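Local coordinates for protein beta-glucuronidase (Dictyoglomus thermophilum, PDB 6XXW) that probably hydrolyses beta-D-glucuronides to release glucuronic acid, as a family 2 glycoside hydrolase with a sugar-binding domain and a TIM barrel, at residues D69-V74 and K168-Y173; G116-F121 and V149-E154; V366-W371 and K376-G381. One frame throughout, in Å; residues are numbered along the deposited sequence. Where two conformers were deposited one is given.

Interaction 1: D69-V74 and K168-Y173; sequences DYVGRV and KVLNYY
Val-71 meets Leu-170 and Lys-168 across a small surface contact that buries 146 Å², and its side chain can be followed outward. CB stands back, 4.9 Å from Leu-170 CB, and the touching is done by the methyls. With CG1 anti to the backbone N (chi1 176°), CG2 is the branch turned to the other segment: it lies 4.0 Å from Leu-170 CB and 4.2 Å from Leu-170 CD2, the two side chains crossing at a slant. CG1 is farther off, 4.5 Å from Leu-170 CB. The contact is therefore one methyl against the root and one branch of a leucine. Lys-168 reaches past the valine on a chain with CG between the backbone N and the carbonyl carbon, extended through chi2 and chi3 and bent at chi4, which brings NZ within 4.0 Å of Val-71 O, too far for a hydrogen bond. Leu-155 of strand 153-157 touches the side chains of both Val-71 and Lys-168.

The loop that presents Val-71 is pinned on both flanks. Tyr-70 OH donates to Arg-73 O over 2.8 Å, approaching at 135° to the C=O bond and 30° out of the carbonyl plane, while Asn-143 holds Tyr-70 O and Gly-72 N through its two amide atoms. Gly-72 takes backbone angles at which a side chain would collide with the preceding carbonyl O, and the Tyr-70 hydroxyl would crowd a CB as well. The arrangement is a two-stranded antiparallel ribbon, 153-157 with 168-172, laid against the loop that leads into strand 73-81 of the beta-sheet domain assigned to sugar binding in family 2 enzymes.

Interaction 2: G116-F121 and V149-E154; sequences GGFLPF and VLPPGE
A cis-proline turn belongs to the loop entering strand 153-157, and its Pro-151 meets Phe-118 of the loop between strands 109-115 and 121-124. The peptide bond between Leu-150 and Pro-151 is cis. The pyrrolidine ring offers its CD to Phe-118 CE2 at 3.8 Å, the closest approach of the two segments. The side chains cross at about a right angle, yet CD approaches the aromatic ring obliquely, so the pair is apolar packing and not a stack. Phe-118 reaches it because its CG lies anti to the carbonyl carbon (chi1 -55°), which brings CE2 of the ring up to Pro-151 CD. A second, looser touch joins Val-149 CG2 to Gly-116 N at 4.3 Å; Gly-116 has backbone angles that would press any CB against the carbonyl O of the residue before it.

Between these two touches the backbones are linked by water. Gly-117 N donates to water 1 over 2.7 Å, and the water donates to Leu-150 O over 2.8 Å, with an angle of about 128° between the two partners at the water. Directly, Gly-117 N and Leu-150 O are 4.9 Å apart, a gap that one solvent molecule spans. Outside the two segments, the Phe-118 ring stacks with Tyr-342 of the TIM barrel domain, and Phe-118 O accepts a hydrogen bond from Arg-184 NH1.

All four touching residues are buried and no direct hydrogen bond crosses, so the polar link found between these loops is one bridging water, which pairs a backbone N-H with a carbonyl it does not meet directly.

Interaction 3: V366-W371 and K376-G381; sequences VGLNLW and KVFTEG
Val-377 drives both its methyls into the backbone of Leu-368 to Leu-370. CG1, placed anti to the backbone N by a chi1 of 168°, packs at 3.6 Å from Leu-368 O; CG2 sits 3.7 Å from Asn-369 CA and 3.8 Å from Leu-370 CG, whose side chain crosses that of the valine at a slant. Beside this, Phe-378 lays its ring end against Leu-368: CZ is 3.8 Å from Leu-368 CD2, the side chains crossing near a right angle and the methyl coming in obliquely to the ring. Replacing Val-377 by an alanine would probably open a gap beside the Leu-368 carbonyl and take from Leu-370 CG the methyl it packs against.

These residues lie in one long loop between strand 358-362 and helix 385-402 of the TIM barrel, a beta-alpha loop at the C-terminal ends of the strands, the rim where such barrels carry their active sites. The loop contains two inverse gamma turns. One is centred on Leu-368, with a weak bond from Asn-369 N to Gly-367 O (2.9 Å), and the other on Phe-378, with a weak bond from Thr-379 N to Val-377 O (3.1 Å).

Farther out, the Glu-421 carboxylate accepts Val-377 N on OE2 and Phe-378 N on OE1, fixing the two successive amides that present the valine and the ring. Tyr-427 meets the Phe-378 ring edge-to-face, while Leu-368 is tied by backbone bonding to Ala-418. A Tris molecule, probably from the crystallisation liquor, is bound close to the Asn-369 side chain.

From the N terminus, the chain runs from 69-74 through 93 residues before 168-173 returns to close interaction 1. Within that excursion, 116-121 and 149-154 close a shorter loop of 27 residues, so interaction 2 lies inside interaction 1. The two are coupled where strand 168-172 pairs with strand 153-157, Asn-171 N lying 2.8 Å from Glu-154 O. Interaction 3 follows in series and closes a loop with four residues between its segments, in the TIM barrel domain. Neither interaction 1 nor interaction 2 crosses it in sequence, yet both touch it in space: Tyr-173 CE2 is 3.4 Å from Leu-370 CD2, and Pro-152 CD is 3.7 Å from Leu-368 CD1, joining the sugar-binding domain to the barrel rim.

Interaction 1: D69-V74 and K168-Y173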
ATOM      1  N   ASP A  69       5.793   4.439 -25.305  1.00 20.15           N
ATOM      2  CA  ASP A  69       7.186   4.835 -25.439  1.00 18.22           C
ATOM      3  C   ASP A  69       7.507   5.333 -26.840  1.00 24.22           C
ATOM      4  O   ASP A  69       8.684   5.401 -27.217  1.00 19.63           O
ATOM      5  CB  ASP A  69       8.094   3.664 -25.070  1.00 18.55           C
ATOM      6  CG  ASP A  69       7.906   3.217 -23.627  1.00 24.62           C
ATOM      7  OD1 ASP A  69       7.460   4.047 -22.791  1.00 22.32           O
ATOM      8  OD2 ASP A  69       8.202   2.039 -23.336  1.00 26.68           O
ATOM      9  N   TYR A  70       6.482   5.696 -27.608  1.00 18.16           N
ATOM     10  CA  TYR A  70       6.675   6.095 -28.996  1.00 19.76           C
ATOM     11  C   TYR A  70       7.482   7.382 -29.091  1.00 21.25           C
ATOM     12  O   TYR A  70       7.342   8.283 -28.260  1.00 20.07           O
ATOM     13  CB  TYR A  70       5.311   6.277 -29.665  1.00 17.76           C
ATOM     14  CG  TYR A  70       5.358   6.641 -31.130  1.00 20.01           C
ATOM     15  CD1 TYR A  70       5.566   5.668 -32.092  1.00 17.96           C
ATOM     16  CD2 TYR A  70       5.175   7.959 -31.550  1.00 18.01           C
ATOM     17  CE1 TYR A  70       5.598   5.987 -33.443  1.00 26.49           C
ATOM     18  CE2 TYR A  70       5.219   8.292 -32.911  1.00 19.50           C
ATOM     19  CZ  TYR A  70       5.424   7.293 -33.845  1.00 22.09           C
ATOM     20  OH  TYR A  70       5.459   7.584 -35.191  1.00 26.79           O
ATOM     21  N   VAL A  71       8.346   7.463 -30.107  1.00 19.09           N
ATOM     22  CA  VAL A  71       9.095   8.677 -30.417  1.00 17.71           C
ATOM     23  C   VAL A  71       8.970   8.925 -31.913  1.00 22.40           C
ATOM     24  O   VAL A  71       9.356   8.073 -32.722  1.00 19.44           O
ATOM     25  CB  VAL A  71      10.585   8.593 -30.017  1.00 21.30           C
ATOM     26  CG1 VAL A  71      11.311   9.852 -30.472  1.00 20.99           C
ATOM     27  CG2 VAL A  71      10.749   8.434 -28.505  1.00 21.28           C
ATOM     28  N   GLY A  72       8.436  10.086 -32.275  1.00 18.21           N
ATOM     29  CA  GLY A  72       8.191  10.392 -33.670  1.00 18.72           C
ATOM     30  C   GLY A  72       6.908  11.169 -33.865  1.00 20.17           C
ATOM     31  O   GLY A  72       6.446  11.847 -32.946  1.00 20.72           O
ATOM     32  N   ARG A  73       6.316  11.059 -35.045  1.00 17.85           N
ATOM     33  CA  ARG A  73       5.154  11.855 -35.417  1.00 19.01           C
ATOM     34  C   ARG A  73       3.873  11.061 -35.218  1.00 18.10           C
ATOM     35  O   ARG A  73       3.804   9.875 -35.543  1.00 20.25           O
ATOM     36  CB  ARG A  73       5.267  12.315 -36.874  1.00 25.34           C
ATOM     37  CG  ARG A  73       6.369  13.347 -37.066  1.00 26.02           C
ATOM     38  CD  ARG A  73       6.508  13.814 -38.510  1.00 27.01           C
ATOM     39  NE  ARG A  73       7.759  14.545 -38.704  1.00 30.46           N
ATOM     40  CZ  ARG A  73       8.903  13.984 -39.104  1.00 36.78           C
ATOM     41  NH1 ARG A  73       8.968  12.682 -39.348  1.00 33.99           N
ATOM     42  NH2 ARG A  73       9.994  14.729 -39.261  1.00 41.73           N
ATOM     43  N   VAL A  74       2.855  11.725 -34.672  1.00 19.76           N
ATOM     44  CA  VAL A  74       1.524  11.147 -34.579  1.00 18.41           C
ATOM     45  C   VAL A  74       0.566  12.130 -35.238  1.00 19.46           C
ATOM     46  O   VAL A  74       0.890  13.300 -35.444  1.00 18.75           O
ATOM     47  CB  VAL A  74       1.106  10.832 -33.125  1.00 17.02           C
ATOM     48  CG1 VAL A  74       2.195   9.970 -32.437  1.00 21.77           C
ATOM     49  CG2 VAL A  74       0.847  12.115 -32.346  1.00 18.62           C
ATOM     50  N   LYS A 168      16.970   2.754 -30.835  1.00 28.62           N
ATOM     51  CA  LYS A 168      17.209   4.171 -30.610  1.00 29.28           C
ATOM     52  C   LYS A 168      16.597   4.585 -29.281  1.00 35.20           C
ATOM     53  O   LYS A 168      15.651   3.960 -28.797  1.00 29.86           O
ATOM     54  CB  LYS A 168      16.658   5.022 -31.768  1.00 37.40           C
ATOM     55  CG  LYS A 168      15.144   5.157 -31.814  1.00 46.08           C
ATOM     56  CD  LYS A 168      14.696   5.762 -33.143  1.00 43.32           C
ATOM     57  CE  LYS A 168      13.314   6.392 -33.029  1.00 53.10           C
ATOM     58  NZ  LYS A 168      12.258   5.366 -32.778  1.00 53.35           N
ATOM     59  N   VAL A 169      17.183   5.612 -28.663  1.00 26.98           N
ATOM     60  CA  VAL A 169      16.691   6.131 -27.391  1.00 30.36           C
ATOM     61  C   VAL A 169      16.572   7.646 -27.500  1.00 32.52           C
ATOM     62  O   VAL A 169      17.388   8.300 -28.156  1.00 29.50           O
ATOM     63  CB  VAL A 169      17.593   5.734 -26.198  1.00 33.76           C
ATOM     64  CG1 VAL A 169      17.691   4.216 -26.068  1.00 32.73           C
ATOM     65  CG2 VAL A 169      18.987   6.359 -26.312  1.00 35.79           C
ATOM     66  N   LEU A 170      15.530   8.201 -26.889  1.00 23.88           N
ATOM     67  CA  LEU A 170      15.431   9.645 -26.731  1.00 24.29           C
ATOM     68  C   LEU A 170      16.009   9.975 -25.368  1.00 24.49           C
ATOM     69  O   LEU A 170      15.422   9.626 -24.340  1.00 27.09           O
ATOM     70  CB  LEU A 170      13.987  10.120 -26.852  1.00 29.32           C
ATOM     71  CG  LEU A 170      13.792  11.632 -26.847  1.00 29.29           C
ATOM     72  CD1 LEU A 170      14.425  12.252 -28.078  1.00 27.61           C
ATOM     73  CD2 LEU A 170      12.289  11.978 -26.763  1.00 26.14           C
ATOM     74  N   ASN A 171      17.172  10.605 -25.351  1.00 21.99           N
ATOM     75  CA  ASN A 171      17.777  11.006 -24.095  1.00 25.96           C
ATOM     76  C   ASN A 171      17.329  12.412 -23.734  1.00 24.89           C
ATOM     77  O   ASN A 171      17.220  13.286 -24.600  1.00 26.53           O
ATOM     78  CB  ASN A 171      19.304  10.943 -24.175  1.00 30.42           C
ATOM     79  CG  ASN A 171      19.826   9.507 -24.122  1.00 34.09           C
ATOM     80  OD1 ASN A 171      19.195   8.623 -23.535  1.00 45.77           O
ATOM     81  ND2 ASN A 171      20.968   9.273 -24.736  1.00 47.62           N
ATOM     82  N   TYR A 172      17.070  12.619 -22.449  1.00 23.01           N
ATOM     83  CA  TYR A 172      16.733  13.935 -21.936  1.00 20.91           C
ATOM     84  C   TYR A 172      16.987  13.943 -20.437  1.00 24.58           C
ATOM     85  O   TYR A 172      16.997  12.898 -19.779  1.00 23.04           O
ATOM     86  CB  TYR A 172      15.289  14.331 -22.262  1.00 17.05           C
ATOM     87  CG  TYR A 172      14.185  13.393 -21.810  1.00 21.70           C
ATOM     88  CD1 TYR A 172      13.786  12.333 -22.610  1.00 22.76           C
ATOM     89  CD2 TYR A 172      13.481  13.619 -20.622  1.00 23.18           C
ATOM     90  CE1 TYR A 172      12.744  11.491 -22.233  1.00 24.08           C
ATOM     91  CE2 TYR A 172      12.423  12.774 -20.230  1.00 17.69           C
ATOM     92  CZ  TYR A 172      12.059  11.716 -21.052  1.00 19.51           C
ATOM     93  OH  TYR A 172      11.027  10.861 -20.706  1.00 23.93           O
ATOM     94  N   TYR A 173      17.203  15.143 -19.909  1.00 18.35           N
ATOM     95  CA  TYR A 173      17.802  15.319 -18.596  1.00 22.72           C
ATOM     96  C   TYR A 173      16.918  16.136 -17.673  1.00 22.43           C
ATOM     97  O   TYR A 173      17.374  16.572 -16.611  1.00 26.71           O
ATOM     98  CB  TYR A 173      19.198  15.951 -18.760  1.00 23.44           C
ATOM     99  CG  TYR A 173      20.022  15.128 -19.722  1.00 24.84           C
ATOM    100  CD1 TYR A 173      20.713  14.006 -19.281  1.00 33.09           C
ATOM    101  CD2 TYR A 173      20.043  15.423 -21.080  1.00 34.22           C
ATOM    102  CE1 TYR A 173      21.445  13.229 -20.166  1.00 36.10           C
ATOM    103  CE2 TYR A 173      20.765  14.650 -21.970  1.00 34.07           C
ATOM    104  CZ  TYR A 173      21.464  13.557 -21.506  1.00 34.05           C
ATOM    105  OH  TYR A 173      22.185  12.784 -22.388  1.00 46.34           O
TER

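Interaction 2: G116-F121 and V149-E154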
ATOM      1  N   GLY A 116       7.502  24.187 -29.732  1.00 19.19           N
ATOM      2  CA  GLY A 116       7.360  24.408 -28.307  1.00 20.97           C
ATOM      3  C   GLY A 116       6.056  23.812 -27.815  1.00 21.14           C
ATOM      4  O   GLY A 116       4.980  24.165 -28.307  1.00 21.12           O
ATOM      5  N   GLY A 117       6.131  22.930 -26.828  1.00 19.35           N
ATOM      6  CA  GLY A 117       4.967  22.175 -26.422  1.00 19.17           C
ATOM      7  C   GLY A 117       4.086  22.761 -25.340  1.00 20.68           C
ATOM      8  O   GLY A 117       3.176  22.057 -24.891  1.00 18.46           O
ATOM      9  N   PHE A 118       4.301  24.015 -24.905  1.00 17.85           N
ATOM     10  CA  PHE A 118       3.589  24.526 -23.735  1.00 18.92           C
ATOM     11  C   PHE A 118       2.974  25.904 -23.950  1.00 20.79           C
ATOM     12  O   PHE A 118       2.569  26.554 -22.972  1.00 21.40           O
ATOM     13  CB  PHE A 118       4.529  24.531 -22.530  1.00 21.10           C
ATOM     14  CG  PHE A 118       5.133  23.192 -22.285  1.00 19.95           C
ATOM     15  CD1 PHE A 118       4.460  22.245 -21.529  1.00 19.56           C
ATOM     16  CD2 PHE A 118       6.329  22.849 -22.879  1.00 19.45           C
ATOM     17  CE1 PHE A 118       4.998  20.992 -21.336  1.00 22.49           C
ATOM     18  CE2 PHE A 118       6.876  21.591 -22.687  1.00 21.07           C
ATOM     19  CZ  PHE A 118       6.206  20.668 -21.918  1.00 22.83           C
ATOM     20  N   LEU A 119       2.849  26.347 -25.198  1.00 19.16           N
ATOM     21  CA  LEU A 119       2.189  27.613 -25.488  1.00 17.17           C
ATOM     22  C   LEU A 119       1.278  27.460 -26.698  1.00 20.48           C
ATOM     23  O   LEU A 119       1.498  26.578 -27.538  1.00 18.86           O
ATOM     24  CB  LEU A 119       3.216  28.737 -25.719  1.00 16.11           C
ATOM     25  CG  LEU A 119       3.930  29.197 -24.438  1.00 21.25           C
ATOM     26  CD1 LEU A 119       5.132  30.075 -24.771  1.00 24.11           C
ATOM     27  CD2 LEU A 119       3.007  29.904 -23.440  1.00 21.43           C
ATOM     28  N   PRO A 120       0.238  28.282 -26.799  1.00 22.57           N
ATOM     29  CA  PRO A 120      -0.771  28.084 -27.844  1.00 18.76           C
ATOM     30  C   PRO A 120      -0.357  28.667 -29.188  1.00 22.65           C
ATOM     31  O   PRO A 120       0.528  29.521 -29.295  1.00 21.56           O
ATOM     32  CB  PRO A 120      -1.987  28.830 -27.295  1.00 22.03           C
ATOM     33  CG  PRO A 120      -1.388  29.936 -26.506  1.00 24.78           C
ATOM     34  CD  PRO A 120      -0.143  29.370 -25.873  1.00 19.78           C
ATOM     35  N   PHE A 121      -1.042  28.202 -30.229  1.00 19.81           N
ATOM     36  CA  PHE A 121      -0.795  28.729 -31.561  1.00 21.50           C
ATOM     37  C   PHE A 121      -2.092  28.688 -32.335  1.00 21.78           C
ATOM     38  O   PHE A 121      -2.985  27.890 -32.035  1.00 19.80           O
ATOM     39  CB  PHE A 121       0.315  27.960 -32.300  1.00 19.76           C
ATOM     40  CG  PHE A 121       0.170  26.456 -32.250  1.00 19.21           C
ATOM     41  CD1 PHE A 121       0.513  25.740 -31.109  1.00 22.76           C
ATOM     42  CD2 PHE A 121      -0.265  25.755 -33.359  1.00 21.43           C
ATOM     43  CE1 PHE A 121       0.395  24.358 -31.070  1.00 23.34           C
ATOM     44  CE2 PHE A 121      -0.385  24.380 -33.328  1.00 20.96           C
ATOM     45  CZ  PHE A 121      -0.048  23.677 -32.185  1.00 22.70           C
ATOM     46  N   VAL A 149      15.196  22.933 -29.013  1.00 24.64           N
ATOM     47  CA  VAL A 149      13.855  23.139 -28.477  1.00 24.19           C
ATOM     48  C   VAL A 149      13.980  23.100 -26.961  1.00 21.06           C
ATOM     49  O   VAL A 149      14.933  22.540 -26.414  1.00 19.67           O
ATOM     50  CB  VAL A 149      12.837  22.093 -28.986  1.00 28.11           C
ATOM     51  CG1 VAL A 149      12.975  20.795 -28.203  1.00 19.34           C
ATOM     52  CG2 VAL A 149      11.394  22.638 -28.906  1.00 23.53           C
ATOM     53  N   LEU A 150      13.012  23.713 -26.275  1.00 18.97           N
ATOM     54  CA  LEU A 150      12.967  23.712 -24.818  1.00 18.16           C
ATOM     55  C   LEU A 150      11.713  22.986 -24.349  1.00 22.59           C
ATOM     56  O   LEU A 150      10.602  23.344 -24.766  1.00 20.58           O
ATOM     57  CB  LEU A 150      12.974  25.137 -24.245  1.00 17.82           C
ATOM     58  CG  LEU A 150      14.257  25.947 -24.478  1.00 19.86           C
ATOM     59  CD1 LEU A 150      14.034  27.389 -24.086  1.00 19.10           C
ATOM     60  CD2 LEU A 150      15.432  25.358 -23.688  1.00 16.99           C
ATOM     61  N   PRO A 151      11.835  21.977 -23.482  1.00 17.37           N
ATOM     62  CA  PRO A 151      13.100  21.480 -22.937  1.00 16.05           C
ATOM     63  C   PRO A 151      13.860  20.606 -23.934  1.00 16.05           C
ATOM     64  O   PRO A 151      13.238  19.939 -24.759  1.00 16.77           O
ATOM     65  CB  PRO A 151      12.654  20.650 -21.729  1.00 17.25           C
ATOM     66  CG  PRO A 151      11.334  20.110 -22.144  1.00 16.50           C
ATOM     67  CD  PRO A 151      10.678  21.225 -22.964  1.00 17.38           C
ATOM     68  N   PRO A 152      15.184  20.618 -23.848  1.00 18.37           N
ATOM     69  CA  PRO A 152      16.007  19.912 -24.834  1.00 18.09           C
ATOM     70  C   PRO A 152      16.197  18.427 -24.538  1.00 17.95           C
ATOM     71  O   PRO A 152      15.992  17.932 -23.429  1.00 18.46           O
ATOM     72  CB  PRO A 152      17.347  20.645 -24.740  1.00 16.96           C
ATOM     73  CG  PRO A 152      17.437  21.008 -23.274  1.00 20.87           C
ATOM     74  CD  PRO A 152      16.007  21.414 -22.913  1.00 22.42           C
ATOM     75  N   GLY A 153      16.635  17.729 -25.579  1.00 19.19           N
ATOM     76  CA  GLY A 153      16.975  16.322 -25.519  1.00 18.56           C
ATOM     77  C   GLY A 153      17.592  15.944 -26.843  1.00 23.77           C
ATOM     78  O   GLY A 153      17.815  16.794 -27.706  1.00 21.52           O
ATOM     79  N   GLU A 154      17.840  14.646 -27.011  0.64 21.86           N
ATOM     80  CA  GLU A 154      18.529  14.185 -28.209  0.64 26.58           C
ATOM     81  C   GLU A 154      18.181  12.730 -28.481  0.64 26.54           C
ATOM     82  O   GLU A 154      18.195  11.900 -27.565  0.64 27.09           O
ATOM     83  CB  GLU A 154      20.048  14.354 -28.069  0.64 28.75           C
ATOM     84  CG  GLU A 154      20.593  14.034 -26.686  0.64 32.00           C
ATOM     85  CD  GLU A 154      22.094  14.279 -26.569  0.64 38.95           C
ATOM     86  OE1 GLU A 154      22.751  14.483 -27.615  0.64 30.66           O
ATOM     87  OE2 GLU A 154      22.624  14.240 -25.433  0.64 36.37           O
TER
HETATM   88  O   HOH W   1       8.567  21.967 -26.015  1.00 22.83           O

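Interaction 3: V366-W371 and K376-G381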
ATOM      1  N   VAL A 366      14.410  23.802 -18.792  1.00 19.15           N
ATOM      2  CA  VAL A 366      14.746  22.795 -17.797  1.00 19.05           C
ATOM      3  C   VAL A 366      15.424  21.655 -18.542  1.00 16.62           C
ATOM      4  O   VAL A 366      15.112  21.383 -19.704  1.00 18.61           O
ATOM      5  CB  VAL A 366      13.485  22.319 -17.028  1.00 18.81           C
ATOM      6  CG1 VAL A 366      12.423  21.775 -17.996  1.00 14.20           C
ATOM      7  CG2 VAL A 366      13.845  21.277 -15.938  1.00 16.88           C
ATOM      8  N   GLY A 367      16.371  20.999 -17.880  1.00 19.41           N
ATOM      9  CA  GLY A 367      17.163  19.989 -18.542  1.00 19.85           C
ATOM     10  C   GLY A 367      18.435  20.500 -19.178  1.00 20.84           C
ATOM     11  O   GLY A 367      19.099  19.737 -19.892  1.00 19.92           O
ATOM     12  N   LEU A 368      18.791  21.763 -18.947  1.00 15.68           N
ATOM     13  CA  LEU A 368      20.021  22.341 -19.485  1.00 20.88           C
ATOM     14  C   LEU A 368      21.187  22.036 -18.545  1.00 19.83           C
ATOM     15  O   LEU A 368      21.889  22.909 -18.037  1.00 20.88           O
ATOM     16  CB  LEU A 368      19.853  23.841 -19.704  1.00 18.30           C
ATOM     17  CG  LEU A 368      19.091  24.277 -20.959  1.00 20.60           C
ATOM     18  CD1 LEU A 368      17.617  23.967 -20.847  1.00 17.52           C
ATOM     19  CD2 LEU A 368      19.302  25.779 -21.206  1.00 17.26           C
ATOM     20  N   ASN A 369      21.386  20.741 -18.328  1.00 19.92           N
ATOM     21  CA  ASN A 369      22.342  20.296 -17.328  1.00 21.30           C
ATOM     22  C   ASN A 369      22.573  18.808 -17.502  1.00 25.52           C
ATOM     23  O   ASN A 369      21.617  18.027 -17.545  1.00 25.96           O
ATOM     24  CB  ASN A 369      21.822  20.606 -15.918  1.00 18.19           C
ATOM     25  CG  ASN A 369      22.933  20.798 -14.906  1.00 27.25           C
ATOM     26  OD1 ASN A 369      22.807  21.610 -13.986  1.00 29.87           O
ATOM     27  ND2 ASN A 369      24.005  20.040 -15.048  1.00 28.72           N
ATOM     28  N   LEU A 370      23.826  18.423 -17.646  1.00 29.81           N
ATOM     29  CA  LEU A 370      24.239  17.023 -17.651  1.00 38.93           C
ATOM     30  C   LEU A 370      24.990  16.845 -16.344  1.00 45.68           C
ATOM     31  O   LEU A 370      26.162  17.216 -16.243  1.00 51.65           O
ATOM     32  CB  LEU A 370      25.105  16.692 -18.861  1.00 36.51           C
ATOM     33  CG  LEU A 370      24.519  17.218 -20.166  1.00 36.56           C
ATOM     34  CD1 LEU A 370      25.526  17.115 -21.288  1.00 37.85           C
ATOM     35  CD2 LEU A 370      23.286  16.434 -20.487  1.00 38.33           C
ATOM     36  N   TRP A 371      24.294  16.326 -15.339  1.00 46.16           N
ATOM     37  CA  TRP A 371      24.800  16.262 -13.972  1.00 54.47           C
ATOM     38  C   TRP A 371      26.215  15.697 -13.922  1.00 50.44           C
ATOM     39  O   TRP A 371      26.428  14.571 -13.459  1.00 51.83           O
ATOM     40  CB  TRP A 371      23.844  15.432 -13.125  1.00 51.96           C
ATOM     41  CG  TRP A 371      22.403  15.688 -13.457  1.00 51.23           C
ATOM     42  CD1 TRP A 371      21.553  14.860 -14.138  1.00 50.92           C
ATOM     43  CD2 TRP A 371      21.640  16.855 -13.120  1.00 43.36           C
ATOM     44  NE1 TRP A 371      20.309  15.438 -14.238  1.00 41.58           N
ATOM     45  CE2 TRP A 371      20.336  16.662 -13.622  1.00 41.99           C
ATOM     46  CE3 TRP A 371      21.932  18.042 -12.440  1.00 48.25           C
ATOM     47  CZ2 TRP A 371      19.326  17.612 -13.463  1.00 42.54           C
ATOM     48  CZ3 TRP A 371      20.921  18.990 -12.286  1.00 40.51           C
ATOM     49  CH2 TRP A 371      19.640  18.769 -12.797  1.00 39.34           C
ATOM     50  N   LYS A 376      29.909  19.657 -21.077  1.00 34.39           N
ATOM     51  CA  LYS A 376      29.434  21.031 -21.072  1.00 29.45           C
ATOM     52  C   LYS A 376      28.136  21.153 -21.856  1.00 28.83           C
ATOM     53  O   LYS A 376      27.929  20.473 -22.865  1.00 27.03           O
ATOM     54  CB  LYS A 376      30.495  21.980 -21.626  1.00 25.77           C
ATOM     55  CG  LYS A 376      31.870  21.713 -21.000  1.00 44.34           C
ATOM     56  CD  LYS A 376      32.579  22.990 -20.554  1.00 56.43           C
ATOM     57  CE  LYS A 376      33.669  22.686 -19.505  1.00 54.53           C
ATOM     58  NZ  LYS A 376      33.098  22.427 -18.128  1.00 57.82           N
ATOM     59  N   VAL A 377      27.257  22.019 -21.361  1.00 26.90           N
ATOM     60  CA  VAL A 377      25.922  22.193 -21.906  1.00 24.56           C
ATOM     61  C   VAL A 377      25.853  23.403 -22.825  1.00 21.88           C
ATOM     62  O   VAL A 377      25.210  23.356 -23.871  1.00 22.27           O
ATOM     63  CB  VAL A 377      24.898  22.318 -20.753  1.00 26.53           C
ATOM     64  CG1 VAL A 377      23.547  22.781 -21.279  1.00 20.05           C
ATOM     65  CG2 VAL A 377      24.773  21.002 -20.015  1.00 27.75           C
ATOM     66  N   PHE A 378      26.509  24.495 -22.436  1.00 21.77           N
ATOM     67  CA  PHE A 378      26.437  25.751 -23.177  1.00 20.66           C
ATOM     68  C   PHE A 378      27.625  25.788 -24.125  1.00 27.92           C
ATOM     69  O   PHE A 378      28.657  26.416 -23.876  1.00 24.78           O
ATOM     70  CB  PHE A 378      26.394  26.926 -22.213  1.00 21.06           C
ATOM     71  CG  PHE A 378      25.123  26.972 -21.423  1.00 19.57           C
ATOM     72  CD1 PHE A 378      24.021  27.670 -21.904  1.00 17.97           C
ATOM     73  CD2 PHE A 378      24.998  26.263 -20.244  1.00 20.71           C
ATOM     74  CE1 PHE A 378      22.828  27.697 -21.196  1.00 22.29           C
ATOM     75  CE2 PHE A 378      23.804  26.284 -19.527  1.00 22.57           C
ATOM     76  CZ  PHE A 378      22.722  26.999 -20.005  1.00 19.14           C
ATOM     77  N   THR A 379      27.461  25.078 -25.235  1.00 24.29           N
ATOM     78  CA  THR A 379      28.569  24.796 -26.127  1.00 24.92           C
ATOM     79  C   THR A 379      28.005  24.419 -27.488  1.00 30.54           C
ATOM     80  O   THR A 379      26.838  24.031 -27.618  1.00 22.91           O
ATOM     81  CB  THR A 379      29.459  23.689 -25.547  1.00 27.12           C
ATOM     82  OG1 THR A 379      30.686  23.613 -26.284  1.00 28.78           O
ATOM     83  CG2 THR A 379      28.744  22.327 -25.544  1.00 27.17           C
ATOM     84  N   GLU A 380      28.836  24.591 -28.509  1.00 28.09           N
ATOM     85  CA  GLU A 380      28.466  24.152 -29.843  1.00 25.22           C
ATOM     86  C   GLU A 380      28.079  22.681 -29.796  1.00 20.97           C
ATOM     87  O   GLU A 380      28.778  21.866 -29.196  1.00 33.06           O
ATOM     88  CB  GLU A 380      29.634  24.371 -30.809  1.00 29.53           C
ATOM     89  CG  GLU A 380      29.930  25.832 -31.090  1.00 28.88           C
ATOM     90  CD  GLU A 380      30.731  26.485 -29.967  1.00 32.65           C
ATOM     91  OE1 GLU A 380      31.264  25.748 -29.105  1.00 31.87           O
ATOM     92  OE2 GLU A 380      30.837  27.728 -29.951  1.00 34.26           O
ATOM     93  N   GLY A 381      26.946  22.348 -30.403  1.00 28.23           N
ATOM     94  CA  GLY A 381      26.433  21.004 -30.373  1.00 33.20           C
ATOM     95  C   GLY A 381      25.283  20.811 -29.408  1.00 43.09           C
ATOM     96  O   GLY A 381      24.437  19.934 -29.629  1.00 36.71           O
TER